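Local coordinates for protein neurotoxin (Clostridium botulinum, PDB 3N7L) that probably binds gangliosides on nerve-cell membranes, as the receptor-binding domain of a botulinum neurotoxin of mosaic serotype D/C, at residues E300-F305 with F364-A369. Sequence-based numbering, arbitrary orientation.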
ATOM      1  N   GLU A 300      -5.104 -11.033  15.355  1.00 33.59           N
ATOM      2  CA  GLU A 300      -5.757 -11.125  16.662  1.00 29.99           C
ATOM      3  C   GLU A 300      -5.147 -10.413  17.874  1.00 27.15           C
ATOM      4  O   GLU A 300      -5.488 -10.745  19.008  1.00 26.59           O
ATOM      5  CB  GLU A 300      -5.969 -12.600  17.009  1.00 32.55           C
ATOM      6  CG  GLU A 300      -7.065 -13.251  16.189  1.00 34.94           C
ATOM      7  CD  GLU A 300      -8.433 -12.692  16.524  1.00 37.40           C
ATOM      8  OE1 GLU A 300      -8.907 -12.915  17.658  1.00 39.27           O
ATOM      9  OE2 GLU A 300      -9.034 -12.022  15.658  1.00 40.81           O
ATOM     10  N   ASN A 301      -4.263  -9.445  17.659  1.00 24.52           N
ATOM     11  CA  ASN A 301      -3.666  -8.721  18.786  1.00 22.59           C
ATOM     12  C   ASN A 301      -4.707  -7.870  19.512  1.00 21.74           C
ATOM     13  O   ASN A 301      -5.639  -7.353  18.892  1.00 21.98           O
ATOM     14  CB  ASN A 301      -2.550  -7.780  18.313  1.00 21.01           C
ATOM     15  CG  ASN A 301      -1.276  -8.507  17.922  1.00 22.20           C
ATOM     16  OD1 ASN A 301      -1.228  -9.737  17.860  1.00 23.81           O
ATOM     17  ND2 ASN A 301      -0.231  -7.735  17.649  1.00 17.65           N
ATOM     18  N   VAL A 302      -4.555  -7.738  20.827  1.00 20.39           N
ATOM     19  CA  VAL A 302      -5.448  -6.898  21.619  1.00 20.97           C
ATOM     20  C   VAL A 302      -4.612  -5.649  21.900  1.00 19.86           C
ATOM     21  O   VAL A 302      -3.465  -5.754  22.341  1.00 20.64           O
ATOM     22  CB  VAL A 302      -5.857  -7.575  22.946  1.00 20.86           C
ATOM     23  CG1 VAL A 302      -6.874  -6.702  23.684  1.00 19.06           C
ATOM     24  CG2 VAL A 302      -6.469  -8.948  22.661  1.00 21.61           C
ATOM     25  N   LEU A 303      -5.177  -4.473  21.641  1.00 19.36           N
ATOM     26  CA  LEU A 303      -4.432  -3.223  21.808  1.00 18.54           C
ATOM     27  C   LEU A 303      -5.308  -2.036  22.203  1.00 19.47           C
ATOM     28  O   LEU A 303      -6.526  -2.168  22.348  1.00 19.32           O
ATOM     29  CB  LEU A 303      -3.721  -2.910  20.482  1.00 16.85           C
ATOM     30  CG  LEU A 303      -4.628  -3.013  19.236  1.00 19.14           C
ATOM     31  CD1 LEU A 303      -5.521  -1.788  19.126  1.00 15.86           C
ATOM     32  CD2 LEU A 303      -3.777  -3.155  17.969  1.00 19.85           C
ATOM     33  N   TYR A 304      -4.679  -0.877  22.396  1.00 18.19           N
ATOM     34  CA  TYR A 304      -5.419   0.339  22.713  1.00 17.73           C
ATOM     35  C   TYR A 304      -4.740   1.530  22.031  1.00 18.92           C
ATOM     36  O   TYR A 304      -3.640   1.403  21.483  1.00 18.21           O
ATOM     37  CB  TYR A 304      -5.553   0.563  24.234  1.00 18.01           C
ATOM     38  CG  TYR A 304      -4.269   0.799  25.006  1.00 19.21           C
ATOM     39  CD1 TYR A 304      -3.476  -0.266  25.423  1.00 19.23           C
ATOM     40  CD2 TYR A 304      -3.869   2.097  25.352  1.00 20.12           C
ATOM     41  CE1 TYR A 304      -2.314  -0.053  26.174  1.00 22.76           C
ATOM     42  CE2 TYR A 304      -2.713   2.324  26.099  1.00 20.31           C
ATOM     43  CZ  TYR A 304      -1.940   1.245  26.509  1.00 23.28           C
ATOM     44  OH  TYR A 304      -0.791   1.459  27.240  1.00 23.92           O
ATOM     45  N   PHE A 305      -5.401   2.679  22.049  1.00 18.44           N
ATOM     46  CA  PHE A 305      -4.860   3.861  21.390  1.00 20.75           C
ATOM     47  C   PHE A 305      -4.613   5.051  22.304  1.00 20.56           C
ATOM     48  O   PHE A 305      -5.474   5.435  23.085  1.00 21.19           O
ATOM     49  CB  PHE A 305      -5.796   4.311  20.258  1.00 19.40           C
ATOM     50  CG  PHE A 305      -6.081   3.245  19.241  1.00 20.34           C
ATOM     51  CD1 PHE A 305      -7.213   2.444  19.353  1.00 19.33           C
ATOM     52  CD2 PHE A 305      -5.216   3.042  18.164  1.00 19.80           C
ATOM     53  CE1 PHE A 305      -7.488   1.454  18.402  1.00 19.89           C
ATOM     54  CE2 PHE A 305      -5.477   2.062  17.215  1.00 17.72           C
ATOM     55  CZ  PHE A 305      -6.622   1.264  17.334  1.00 18.51           C
ATOM     56  N   PHE A 364     -12.406  -4.487  16.629  1.00 22.53           N
ATOM     57  CA  PHE A 364     -13.514  -4.998  17.428  1.00 22.80           C
ATOM     58  C   PHE A 364     -13.313  -4.658  18.906  1.00 21.78           C
ATOM     59  O   PHE A 364     -12.228  -4.856  19.447  1.00 20.76           O
ATOM     60  CB  PHE A 364     -13.610  -6.518  17.247  1.00 22.68           C
ATOM     61  CG  PHE A 364     -13.848  -6.938  15.826  1.00 23.68           C
ATOM     62  CD1 PHE A 364     -15.138  -6.979  15.307  1.00 25.32           C
ATOM     63  CD2 PHE A 364     -12.778  -7.239  14.987  1.00 24.70           C
ATOM     64  CE1 PHE A 364     -15.360  -7.309  13.968  1.00 25.29           C
ATOM     65  CE2 PHE A 364     -12.987  -7.570  13.650  1.00 23.93           C
ATOM     66  CZ  PHE A 364     -14.282  -7.603  13.141  1.00 24.73           C
ATOM     67  N   LEU A 365     -14.352  -4.134  19.550  1.00 21.42           N
ATOM     68  CA  LEU A 365     -14.267  -3.809  20.969  1.00 22.39           C
ATOM     69  C   LEU A 365     -13.996  -5.104  21.732  1.00 23.88           C
ATOM     70  O   LEU A 365     -14.694  -6.107  21.552  1.00 23.21           O
ATOM     71  CB  LEU A 365     -15.572  -3.180  21.467  1.00 22.28           C
ATOM     72  CG  LEU A 365     -15.632  -2.939  22.983  1.00 25.56           C
ATOM     73  CD1 LEU A 365     -14.544  -1.961  23.386  1.00 24.35           C
ATOM     74  CD2 LEU A 365     -17.003  -2.404  23.375  1.00 24.75           C
ATOM     75  N   SER A 366     -12.974  -5.072  22.576  1.00 22.74           N
ATOM     76  CA  SER A 366     -12.569  -6.221  23.364  1.00 25.08           C
ATOM     77  C   SER A 366     -13.293  -6.327  24.697  1.00 26.37           C
ATOM     78  O   SER A 366     -13.633  -5.320  25.318  1.00 25.65           O
ATOM     79  CB  SER A 366     -11.066  -6.150  23.624  1.00 25.81           C
ATOM     80  OG  SER A 366     -10.692  -7.034  24.662  1.00 28.45           O
ATOM     81  N   SER A 367     -13.536  -7.557  25.130  1.00 26.57           N
ATOM     82  CA  SER A 367     -14.182  -7.778  26.412  1.00 28.46           C
ATOM     83  C   SER A 367     -13.069  -7.916  27.438  1.00 28.30           C
ATOM     84  O   SER A 367     -12.335  -8.905  27.436  1.00 28.30           O
ATOM     85  CB  SER A 367     -15.023  -9.055  26.392  1.00 29.45           C
ATOM     86  OG  SER A 367     -15.671  -9.226  27.636  1.00 30.91           O
ATOM     87  N   ASN A 368     -12.935  -6.911  28.297  1.00 27.67           N
ATOM     88  CA  ASN A 368     -11.909  -6.910  29.333  1.00 30.10           C
ATOM     89  C   ASN A 368     -10.518  -7.275  28.819  1.00 29.32           C
ATOM     90  O   ASN A 368      -9.802  -8.062  29.433  1.00 29.00           O
ATOM     91  CB  ASN A 368     -12.309  -7.856  30.467  1.00 33.35           C
ATOM     92  CG  ASN A 368     -13.487  -7.334  31.263  1.00 37.34           C
ATOM     93  OD1 ASN A 368     -14.516  -8.004  31.391  1.00 39.09           O
ATOM     94  ND2 ASN A 368     -13.343  -6.126  31.802  1.00 37.72           N
ATOM     95  N   ALA A 369     -10.142  -6.692  27.686  1.00 28.07           N
ATOM     96  CA  ALA A 369      -8.834  -6.937  27.087  1.00 28.02           C
ATOM     97  C   ALA A 369      -8.551  -8.388  26.674  1.00 27.57           C
ATOM     98  O   ALA A 369      -7.396  -8.799  26.631  1.00 28.51           O
ATOM     99  CB  ALA A 369      -7.732  -6.434  28.023  1.00 27.38           C
TER
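Val-302 points its side chain at the turn that follows strand 359-366 and meets it chiefly through one methyl, CG1. With chi1 at -176° this methyl is swung opposite the backbone N, which turns it toward Ala-369 and Ser-366, both on its turn-facing side. Nearest is the carbonyl O of Ala-369, 3.7 Å from Val-302 CG1. Ser-366 OG stands 4.0 Å from the same CG1. Val-302 CG2 lies a little farther back, 4.1 Å from Ala-369 O. The contact is therefore small and made by van der Waals packing, with a beta-branched residue that suits a strand and offers two methyls to the turn. Ala-369 adopts a left-handed backbone conformation; its small CB adds a looser apolar contact, 4.4 Å from Val-302 CG1, and probably leaves room for the turn beside the valine. Ser-366 also points toward Val-302, yet its hydroxyl is bound to the backbone O of Thr-370, a bond within the turn that ties its start to its end and satisfies a buried polar group. In the trefoil-like C-terminal half of the domain, strand 348-354 pairs with both 302-308 and 359-366, so the two segments flank it; Arg-289 touches Val-302 and Ala-369, and Arg-343 of helix 339-345 also packs against Ala-369.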